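Local coordinates for protein kinase domain-containing protein (Chaetomium thermophilum, PDB 6Z3U) that probably phosphorylates serine and threonine residues of proteins, including the RNA polymerase II C-terminal repeats, as the cyclin-dependent kinase of the CAK complex, at residues L183-Y192 / F286-P294; A195-T205 / W382-K392. All coordinates share one frame; numbering follows the deposited sequence.

Contact 1. Residues L183-Y192 / F286-P294; sequences LIRDVERVRY and FAELIIRSP
Arg292 reaches from the end of helix 276-291 to helix 180-185, where its guanidinium group lies between the C-terminal carbonyls of Leu183 and Ile184 and Val190 O of the following loop. Arg292 NE donates to Ile184 O at 3.1 Å, close to the guanidinium plane, with an N-H...O angle of 156°. The far end of the group grips one atom with two nitrogens: Arg292 NH2 meets Val190 O at 2.8 Å and its NH1 meets the same oxygen at 3.0 Å, both from one face of that carbonyl. NH1 also makes a weak bond to Leu183 O. These carbonyls, with the negative end of helix 180-185, would probably favour the charge of the arginine. Tyr192 CE2 lies over one face of the guanidinium and Val187 CA over the opposite one, though the tyrosine ring is inclined by 43° and does not stack flat.

Both segments belong to the helical C-terminal lobe of the kinase fold, where Arg292, with positive phi (53°), is the first residue past the end of helix 276-291. Closer to that helix, Ile184 CD1 abuts Leu289 CD2 at 3.5 Å, the two side chains crossing at about a right angle. With CG2 anti to its backbone N, Ile184 places that methyl against Arg292 CA. Glu288, at the margin of this apolar patch, turns its carboxylate to the hydroxyl of Tyr261.

Contact 2. Residues A195-T205 / W382-K392; sequences ADIKAWMGMLT and WWRTDPKPTRK
Lys198 lays its aliphatic chain across one face of the Trp382 indole, with CE 3.7 Å from the centroid of the five-membered ring in a CH-pi contact and NZ above the same face in a cation-pi arrangement. Its CG is anti to the backbone N (chi1 -177°), and the chain runs straight from the helix before bending at chi3 (-70°), which brings the ammonium group among the carbonyls of the 382-392 segment. Lys198 NZ bonds Trp382 O at 2.7 Å, nearly along the C=O axis, and Pro387 O at 2.9 Å, from above that carbonyl plane.

The neighbouring Trp383 acts as a knob in a hole formed by Lys198, Met201, Gly202 and Thr205 on helix 194-213, the long central helix of the C-terminal kinase lobe. Trp383 CH2 comes 3.6 Å from Met201 CB, which lies in the indole plane at the ring edge, while Lys198 CG approaches Trp383 CE3. Met201 CB also meets the edge of Trp382, so one methylene touches both tryptophans. The NE1 of Trp383 bonds Met377 O.

Beyond the cis peptide before Pro387, the chain passes along the helix start. Pro389 CB rests 4.0 Å from Ala199 CB, and Thr390 N donates to Ala195 O at 3.1 Å; Ala199 N reaches that oxygen from the opposite face of its carbonyl plane. Thr390 OG1 donates to Asp196 OD1 from above the carboxylate plane, and Asp196 OD2 accepts from Gly193 N.

Overall arrangement
Both contacts are partly buried, lie in the C-terminal lobe with centres about 16 Å apart, and meet around helix 194-213. Phe286 of contact 1 packs on Trp382 and Met201 of contact 2, while Tyr192 sits against Ile197 and meets Trp200 edge-to-face. Their segments alternate along the chain. Each sets a long cationic side chain among main-chain carbonyls, but contact 1 uses the planar group of an arginine leaving a helix end, whereas contact 2 uses a lysine from the first turns of helix 194-213 and adds a broad aromatic interface. In contact 2 Trp382 is buried and Trp383 partly exposed, while the strip from Pro387 to Pro389 is exposed.

Contact 1. Residues L183-Y192 / F286-P294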
loop_
_atom_site.group_PDB
_atom_site.type_symbol
_atom_site.label_atom_id
_atom_site.label_comp_id
_atom_site.label_asym_id
_atom_site.label_seq_id
_atom_site.Cartn_x
_atom_site.Cartn_y
_atom_site.Cartn_z
ATOM N N LEU B 183 1.211 -8.417 29.058
ATOM C CA LEU B 183 1.548 -7.617 30.229
ATOM C C LEU B 183 0.287 -7.214 30.983
ATOM O O LEU B 183 0.209 -7.347 32.210
ATOM C CB LEU B 183 2.340 -6.378 29.816
ATOM C CG LEU B 183 3.761 -6.583 29.292
ATOM C CD1 LEU B 183 4.470 -5.239 29.202
ATOM C CD2 LEU B 183 4.547 -7.538 30.164
ATOM N N ILE B 184 -0.720 -6.724 30.255
ATOM C CA ILE B 184 -1.969 -6.305 30.884
ATOM C C ILE B 184 -2.648 -7.484 31.570
ATOM O O ILE B 184 -3.189 -7.350 32.673
ATOM C CB ILE B 184 -2.890 -5.648 29.838
ATOM C CG1 ILE B 184 -2.285 -4.319 29.372
ATOM C CG2 ILE B 184 -4.287 -5.450 30.414
ATOM C CD1 ILE B 184 -2.948 -3.722 28.149
ATOM N N ARG B 185 -2.639 -8.656 30.929
ATOM C CA ARG B 185 -3.306 -9.814 31.516
ATOM C C ARG B 185 -2.559 -10.342 32.735
ATOM O O ARG B 185 -3.175 -10.947 33.620
ATOM C CB ARG B 185 -3.453 -10.929 30.480
ATOM C CG ARG B 185 -4.455 -10.649 29.367
ATOM C CD ARG B 185 -4.601 -11.857 28.448
ATOM N NE ARG B 185 -5.448 -12.895 29.032
ATOM C CZ ARG B 185 -6.683 -13.189 28.625
ATOM N NH1 ARG B 185 -7.362 -14.152 29.235
ATOM N NH2 ARG B 185 -7.239 -12.540 27.609
ATOM N N ASP B 186 -1.243 -10.128 32.804
ATOM C CA ASP B 186 -0.418 -10.684 33.881
ATOM C C ASP B 186 -0.576 -9.823 35.135
ATOM O O ASP B 186 0.326 -9.103 35.567
ATOM C CB ASP B 186 1.039 -10.773 33.440
ATOM C CG ASP B 186 1.867 -11.684 34.330
ATOM O OD1 ASP B 186 2.930 -12.158 33.865
ATOM O OD2 ASP B 186 1.434 -11.962 35.472
ATOM N N VAL B 187 -1.767 -9.918 35.730
ATOM C CA VAL B 187 -2.078 -9.110 36.900
ATOM C C VAL B 187 -1.332 -9.593 38.134
ATOM O O VAL B 187 -1.122 -8.818 39.072
ATOM C CB VAL B 187 -3.597 -9.118 37.156
ATOM C CG1 VAL B 187 -3.927 -8.399 38.453
ATOM C CG2 VAL B 187 -4.334 -8.484 35.990
ATOM N N GLU B 188 -0.914 -10.855 38.160
ATOM C CA GLU B 188 -0.290 -11.387 39.365
ATOM C C GLU B 188 1.172 -10.975 39.491
ATOM O O GLU B 188 1.648 -10.756 40.609
ATOM C CB GLU B 188 -0.429 -12.910 39.383
ATOM C CG GLU B 188 -0.066 -13.577 40.700
ATOM C CD GLU B 188 1.399 -13.950 40.785
ATOM O OE1 GLU B 188 2.095 -13.450 41.694
ATOM O OE2 GLU B 188 1.844 -14.776 39.960
ATOM N N ARG B 189 1.892 -10.843 38.378
ATOM C CA ARG B 189 3.334 -10.629 38.414
ATOM C C ARG B 189 3.800 -9.310 37.813
ATOM O O ARG B 189 4.855 -8.816 38.218
ATOM C CB ARG B 189 4.047 -11.790 37.697
ATOM C CG ARG B 189 3.655 -13.158 38.253
ATOM C CD ARG B 189 4.395 -14.322 37.595
ATOM N NE ARG B 189 4.054 -14.479 36.183
ATOM C CZ ARG B 189 4.477 -15.480 35.416
ATOM N NH1 ARG B 189 4.113 -15.538 34.141
ATOM N NH2 ARG B 189 5.259 -16.427 35.920
ATOM N N VAL B 190 3.067 -8.727 36.870
ATOM C CA VAL B 190 3.502 -7.519 36.172
ATOM C C VAL B 190 2.866 -6.304 36.830
ATOM O O VAL B 190 1.635 -6.205 36.916
ATOM C CB VAL B 190 3.149 -7.572 34.678
ATOM C CG1 VAL B 190 3.353 -6.210 34.045
ATOM C CG2 VAL B 190 3.994 -8.605 33.969
ATOM N N ARG B 191 3.704 -5.360 37.258
ATOM C CA ARG B 191 3.268 -4.127 37.902
ATOM C C ARG B 191 3.669 -2.942 37.036
ATOM O O ARG B 191 4.851 -2.781 36.712
ATOM C CB ARG B 191 3.889 -3.987 39.294
ATOM C CG ARG B 191 3.486 -5.057 40.293
ATOM C CD ARG B 191 2.275 -4.629 41.103
ATOM N NE ARG B 191 1.041 -4.749 40.338
ATOM C CZ ARG B 191 0.414 -5.899 40.112
ATOM N NH1 ARG B 191 -0.705 -5.910 39.407
ATOM N NH2 ARG B 191 0.906 -7.037 40.587
ATOM N N TYR B 192 2.695 -2.105 36.675
ATOM C CA TYR B 192 2.973 -0.890 35.922
ATOM C C TYR B 192 2.066 0.230 36.410
ATOM O O TYR B 192 0.971 -0.016 36.924
ATOM C CB TYR B 192 2.808 -1.099 34.406
ATOM C CG TYR B 192 1.390 -1.282 33.911
ATOM C CD1 TYR B 192 0.563 -0.187 33.686
ATOM C CD2 TYR B 192 0.889 -2.547 33.634
ATOM C CE1 TYR B 192 -0.725 -0.351 33.220
ATOM C CE2 TYR B 192 -0.399 -2.719 33.170
ATOM C CZ TYR B 192 -1.201 -1.618 32.964
ATOM O OH TYR B 192 -2.483 -1.783 32.500
ATOM N N PHE B 286 -6.141 2.714 25.346
ATOM C CA PHE B 286 -5.852 3.601 26.467
ATOM C C PHE B 286 -6.705 3.229 27.671
ATOM O O PHE B 286 -6.191 3.044 28.781
ATOM C CB PHE B 286 -6.104 5.050 26.047
ATOM C CG PHE B 286 -5.550 6.081 26.996
ATOM C CD1 PHE B 286 -4.822 5.717 28.115
ATOM C CD2 PHE B 286 -5.781 7.427 26.765
ATOM C CE1 PHE B 286 -4.328 6.676 28.979
ATOM C CE2 PHE B 286 -5.289 8.390 27.624
ATOM C CZ PHE B 286 -4.564 8.013 28.733
ATOM N N ALA B 287 -8.015 3.091 27.465
ATOM C CA ALA B 287 -8.903 2.748 28.570
ATOM C C ALA B 287 -8.570 1.376 29.134
ATOM O O ALA B 287 -8.591 1.179 30.354
ATOM C CB ALA B 287 -10.359 2.796 28.112
ATOM N N GLU B 288 -8.275 0.410 28.263
ATOM C CA GLU B 288 -7.939 -0.929 28.736
ATOM C C GLU B 288 -6.667 -0.930 29.572
ATOM O O GLU B 288 -6.543 -1.724 30.513
ATOM C CB GLU B 288 -7.788 -1.881 27.551
ATOM C CG GLU B 288 -7.408 -3.289 27.949
ATOM C CD GLU B 288 -7.667 -4.278 26.838
ATOM O OE1 GLU B 288 -7.228 -5.443 26.960
ATOM O OE2 GLU B 288 -8.315 -3.889 25.839
ATOM N N LEU B 289 -5.704 -0.067 29.241
ATOM C CA LEU B 289 -4.483 0.011 30.036
ATOM C C LEU B 289 -4.776 0.501 31.447
ATOM O O LEU B 289 -4.176 0.023 32.416
ATOM C CB LEU B 289 -3.470 0.927 29.353
ATOM C CG LEU B 289 -2.650 0.275 28.241
ATOM C CD1 LEU B 289 -2.025 1.333 27.348
ATOM C CD2 LEU B 289 -1.581 -0.625 28.836
ATOM N N ILE B 290 -5.709 1.446 31.584
ATOM C CA ILE B 290 -5.952 2.069 32.880
ATOM C C ILE B 290 -6.641 1.096 33.829
ATOM O O ILE B 290 -6.291 1.014 35.012
ATOM C CB ILE B 290 -6.772 3.361 32.703
ATOM C CG1 ILE B 290 -5.942 4.415 31.965
ATOM C CG2 ILE B 290 -7.226 3.880 34.056
ATOM C CD1 ILE B 290 -6.736 5.612 31.499
ATOM N N ILE B 291 -7.634 0.351 33.338
ATOM C CA ILE B 291 -8.365 -0.592 34.175
ATOM C C ILE B 291 -7.868 -2.025 34.021
ATOM O O ILE B 291 -8.405 -2.930 34.675
ATOM C CB ILE B 291 -9.879 -0.525 33.892
ATOM C CG1 ILE B 291 -10.191 -0.926 32.450
ATOM C CG2 ILE B 291 -10.395 0.877 34.151
ATOM C CD1 ILE B 291 -11.652 -1.260 32.219
ATOM N N ARG B 292 -6.868 -2.264 33.169
ATOM C CA ARG B 292 -6.300 -3.602 32.973
ATOM C C ARG B 292 -7.380 -4.628 32.641
ATOM O O ARG B 292 -7.305 -5.792 33.044
ATOM C CB ARG B 292 -5.486 -4.050 34.190
ATOM C CG ARG B 292 -4.083 -3.476 34.208
ATOM C CD ARG B 292 -3.214 -4.091 35.291
ATOM N NE ARG B 292 -2.368 -5.168 34.782
ATOM C CZ ARG B 292 -1.240 -5.574 35.359
ATOM N NH1 ARG B 292 -0.541 -6.559 34.818
ATOM N NH2 ARG B 292 -0.803 -4.991 36.468
ATOM N N SER B 293 -8.397 -4.193 31.905
ATOM C CA SER B 293 -9.401 -5.089 31.353
ATOM C C SER B 293 -10.096 -4.367 30.210
ATOM O O SER B 293 -10.119 -3.130 30.177
ATOM C CB SER B 293 -10.416 -5.517 32.423
ATOM O OG SER B 293 -11.418 -4.531 32.585
ATOM N N PRO B 294 -10.669 -5.102 29.256
ATOM C CA PRO B 294 -11.338 -4.439 28.130
ATOM C C PRO B 294 -12.451 -3.522 28.616
ATOM O O PRO B 294 -13.232 -3.875 29.502
ATOM C CB PRO B 294 -11.884 -5.605 27.297
ATOM C CG PRO B 294 -11.092 -6.802 27.726
ATOM C CD PRO B 294 -10.751 -6.571 29.165
#

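Contact 2. Residues A195-T205 / W382-K392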
loop_
_atom_site.group_PDB
_atom_site.type_symbol
_atom_site.label_atom_id
_atom_site.label_comp_id
_atom_site.label_asym_id
_atom_site.label_seq_id
_atom_site.Cartn_x
_atom_site.Cartn_y
_atom_site.Cartn_z
ATOM N N ALA B 195 2.948 6.449 34.761
ATOM C CA ALA B 195 4.065 6.892 33.935
ATOM C C ALA B 195 4.400 5.871 32.858
ATOM O O ALA B 195 4.868 6.241 31.777
ATOM C CB ALA B 195 5.289 7.167 34.806
ATOM N N ASP B 196 4.168 4.585 33.129
ATOM C CA ASP B 196 4.388 3.564 32.111
ATOM C C ASP B 196 3.296 3.602 31.050
ATOM O O ASP B 196 3.574 3.433 29.857
ATOM C CB ASP B 196 4.461 2.188 32.765
ATOM C CG ASP B 196 5.580 2.092 33.778
ATOM O OD1 ASP B 196 6.679 2.606 33.485
ATOM O OD2 ASP B 196 5.360 1.520 34.867
ATOM N N ILE B 197 2.047 3.814 31.465
ATOM C CA ILE B 197 0.968 3.970 30.497
ATOM C C ILE B 197 1.282 5.120 29.549
ATOM O O ILE B 197 1.103 5.008 28.330
ATOM C CB ILE B 197 -0.373 4.179 31.226
ATOM C CG1 ILE B 197 -0.696 2.953 32.086
ATOM C CG2 ILE B 197 -1.492 4.455 30.224
ATOM C CD1 ILE B 197 -1.963 3.091 32.908
ATOM N N LYS B 198 1.752 6.244 30.095
ATOM C CA LYS B 198 2.076 7.397 29.261
ATOM C C LYS B 198 3.191 7.070 28.275
ATOM O O LYS B 198 3.196 7.568 27.144
ATOM C CB LYS B 198 2.466 8.585 30.142
ATOM C CG LYS B 198 2.749 9.861 29.366
ATOM C CD LYS B 198 3.100 11.033 30.278
ATOM C CE LYS B 198 1.899 11.511 31.077
ATOM N NZ LYS B 198 2.211 12.725 31.883
ATOM N N ALA B 199 4.153 6.242 28.688
ATOM C CA ALA B 199 5.236 5.875 27.783
ATOM C C ALA B 199 4.733 4.982 26.655
ATOM O O ALA B 199 5.085 5.187 25.488
ATOM C CB ALA B 199 6.355 5.181 28.556
ATOM N N TRP B 200 3.909 3.986 26.986
ATOM C CA TRP B 200 3.353 3.109 25.959
ATOM C C TRP B 200 2.445 3.884 25.015
ATOM O O TRP B 200 2.577 3.793 23.789
ATOM C CB TRP B 200 2.588 1.960 26.616
ATOM C CG TRP B 200 3.467 0.928 27.257
ATOM C CD1 TRP B 200 4.703 0.528 26.838
ATOM C CD2 TRP B 200 3.180 0.172 28.440
ATOM N NE1 TRP B 200 5.199 -0.437 27.681
ATOM C CE2 TRP B 200 4.284 -0.672 28.674
ATOM C CE3 TRP B 200 2.096 0.126 29.322
ATOM C CZ2 TRP B 200 4.334 -1.554 29.751
ATOM C CZ3 TRP B 200 2.150 -0.749 30.393
ATOM C CH2 TRP B 200 3.260 -1.577 30.597
ATOM N N MET B 201 1.515 4.662 25.571
ATOM C CA MET B 201 0.588 5.418 24.737
ATOM C C MET B 201 1.329 6.369 23.806
ATOM O O MET B 201 0.899 6.594 22.670
ATOM C CB MET B 201 -0.390 6.186 25.624
ATOM C CG MET B 201 -1.436 5.314 26.296
ATOM S SD MET B 201 -2.524 4.498 25.116
ATOM C CE MET B 201 -3.255 5.913 24.302
ATOM N N GLY B 202 2.442 6.943 24.269
ATOM C CA GLY B 202 3.249 7.777 23.392
ATOM C C GLY B 202 3.762 7.017 22.185
ATOM O O GLY B 202 3.784 7.540 21.068
ATOM N N MET B 203 4.194 5.773 22.396
ATOM C CA MET B 203 4.647 4.941 21.287
ATOM C C MET B 203 3.498 4.623 20.337
ATOM O O MET B 203 3.614 4.811 19.120
ATOM C CB MET B 203 5.267 3.658 21.839
ATOM C CG MET B 203 6.536 3.906 22.630
ATOM S SD MET B 203 7.039 2.485 23.609
ATOM C CE MET B 203 8.545 3.102 24.353
ATOM N N LEU B 204 2.380 4.137 20.879
ATOM C CA LEU B 204 1.223 3.814 20.047
ATOM C C LEU B 204 0.753 5.031 19.257
ATOM O O LEU B 204 0.481 4.937 18.055
ATOM C CB LEU B 204 0.093 3.267 20.919
ATOM C CG LEU B 204 -1.268 3.087 20.245
ATOM C CD1 LEU B 204 -1.134 2.233 19.004
ATOM C CD2 LEU B 204 -2.269 2.473 21.210
ATOM N N THR B 205 0.653 6.187 19.917
ATOM C CA THR B 205 0.158 7.376 19.232
ATOM C C THR B 205 1.085 7.776 18.090
ATOM O O THR B 205 0.620 8.172 17.014
ATOM C CB THR B 205 -0.003 8.527 20.226
ATOM O OG1 THR B 205 -0.866 8.120 21.294
ATOM C CG2 THR B 205 -0.600 9.750 19.549
ATOM N N TRP B 382 -1.154 16.134 27.984
ATOM C CA TRP B 382 -0.913 14.987 28.856
ATOM C C TRP B 382 0.548 14.556 28.820
ATOM O O TRP B 382 1.099 14.117 29.836
ATOM C CB TRP B 382 -1.814 13.823 28.454
ATOM C CG TRP B 382 -1.728 12.660 29.388
ATOM C CD1 TRP B 382 -1.721 12.703 30.750
ATOM C CD2 TRP B 382 -1.611 11.277 29.028
ATOM N NE1 TRP B 382 -1.622 11.432 31.264
ATOM C CE2 TRP B 382 -1.551 10.539 30.227
ATOM C CE3 TRP B 382 -1.556 10.592 27.810
ATOM C CZ2 TRP B 382 -1.438 9.153 30.243
ATOM C CZ3 TRP B 382 -1.444 9.215 27.829
ATOM C CH2 TRP B 382 -1.384 8.511 29.038
ATOM N N TRP B 383 1.187 14.654 27.652
ATOM C CA TRP B 383 2.556 14.165 27.528
ATOM C C TRP B 383 3.528 15.039 28.310
ATOM O O TRP B 383 4.446 14.525 28.960
ATOM C CB TRP B 383 2.965 14.103 26.058
ATOM C CG TRP B 383 1.968 13.417 25.184
ATOM C CD1 TRP B 383 1.207 13.988 24.209
ATOM C CD2 TRP B 383 1.614 12.031 25.211
ATOM N NE1 TRP B 383 0.404 13.043 23.623
ATOM C CE2 TRP B 383 0.634 11.832 24.222
ATOM C CE3 TRP B 383 2.030 10.937 25.976
ATOM C CZ2 TRP B 383 0.065 10.589 23.975
ATOM C CZ3 TRP B 383 1.463 9.704 25.731
ATOM C CH2 TRP B 383 0.490 9.539 24.738
ATOM N N ARG B 384 3.341 16.358 28.268
ATOM C CA ARG B 384 4.216 17.285 28.973
ATOM C C ARG B 384 3.755 17.592 30.394
ATOM O O ARG B 384 4.431 18.351 31.097
ATOM C CB ARG B 384 4.356 18.592 28.172
ATOM C CG ARG B 384 3.059 19.197 27.635
ATOM C CD ARG B 384 3.335 20.043 26.394
ATOM N NE ARG B 384 2.117 20.389 25.663
ATOM C CZ ARG B 384 1.516 21.576 25.699
ATOM N NH1 ARG B 384 2.009 22.566 26.434
ATOM N NH2 ARG B 384 0.413 21.775 24.991
ATOM N N THR B 385 2.639 17.022 30.837
ATOM C CA THR B 385 2.207 17.130 32.223
ATOM C C THR B 385 2.863 16.032 33.051
ATOM O O THR B 385 3.042 14.907 32.579
ATOM C CB THR B 385 0.685 17.025 32.327
ATOM O OG1 THR B 385 0.083 18.209 31.786
ATOM C CG2 THR B 385 0.251 16.862 33.772
ATOM N N ASP B 386 3.228 16.366 34.285
ATOM C CA ASP B 386 3.853 15.385 35.159
ATOM C C ASP B 386 2.844 14.309 35.555
ATOM O O ASP B 386 1.643 14.576 35.643
ATOM C CB ASP B 386 4.408 16.057 36.410
ATOM C CG ASP B 386 5.653 16.872 36.129
ATOM O OD1 ASP B 386 6.396 16.515 35.189
ATOM O OD2 ASP B 386 5.886 17.871 36.845
ATOM N N PRO B 387 3.309 13.073 35.809
ATOM C CA PRO B 387 4.711 12.645 35.767
ATOM C C PRO B 387 5.207 12.353 34.356
ATOM O O PRO B 387 4.443 11.851 33.531
ATOM C CB PRO B 387 4.698 11.367 36.601
ATOM C CG PRO B 387 3.354 10.785 36.316
ATOM C CD PRO B 387 2.416 11.960 36.186
ATOM N N LYS B 388 6.478 12.645 34.091
ATOM C CA LYS B 388 7.039 12.379 32.776
ATOM C C LYS B 388 6.980 10.881 32.480
ATOM O O LYS B 388 6.993 10.056 33.397
ATOM C CB LYS B 388 8.475 12.890 32.695
ATOM C CG LYS B 388 8.579 14.408 32.791
ATOM C CD LYS B 388 10.017 14.900 32.733
ATOM C CE LYS B 388 10.075 16.425 32.794
ATOM N NZ LYS B 388 11.470 16.955 32.763
ATOM N N PRO B 389 6.906 10.502 31.207
ATOM C CA PRO B 389 6.786 9.080 30.875
ATOM C C PRO B 389 8.046 8.305 31.212
ATOM O O PRO B 389 9.154 8.844 31.240
ATOM C CB PRO B 389 6.528 9.085 29.364
ATOM C CG PRO B 389 7.105 10.377 28.887
ATOM C CD PRO B 389 6.902 11.356 30.007
ATOM N N THR B 390 7.856 7.013 31.460
ATOM C CA THR B 390 8.962 6.143 31.819
ATOM C C THR B 390 9.875 5.918 30.620
ATOM O O THR B 390 9.427 5.849 29.471
ATOM C CB THR B 390 8.442 4.798 32.325
ATOM O OG1 THR B 390 7.491 5.015 33.375
ATOM C CG2 THR B 390 9.587 3.948 32.853
ATOM N N ARG B 391 11.168 5.804 30.899
ATOM C CA ARG B 391 12.131 5.471 29.860
ATOM C C ARG B 391 11.960 4.015 29.448
ATOM O O ARG B 391 11.776 3.132 30.290
ATOM C CB ARG B 391 13.552 5.728 30.356
ATOM C CG ARG B 391 14.615 5.682 29.267
ATOM C CD ARG B 391 15.966 6.153 29.796
ATOM N NE ARG B 391 16.420 5.364 30.941
ATOM C CZ ARG B 391 17.338 4.400 30.887
ATOM N NH1 ARG B 391 17.923 4.082 29.739
ATOM N NH2 ARG B 391 17.671 3.750 31.993
ATOM N N LYS B 392 12.019 3.768 28.138
ATOM C CA LYS B 392 11.738 2.430 27.629
ATOM C C LYS B 392 12.630 1.379 28.276
ATOM O O LYS B 392 12.210 0.228 28.445
ATOM C CB LYS B 392 11.905 2.401 26.109
ATOM C CG LYS B 392 13.196 3.033 25.609
ATOM C CD LYS B 392 13.531 2.568 24.201
ATOM C CE LYS B 392 14.611 3.427 23.578
ATOM N NZ LYS B 392 14.655 3.262 22.105
#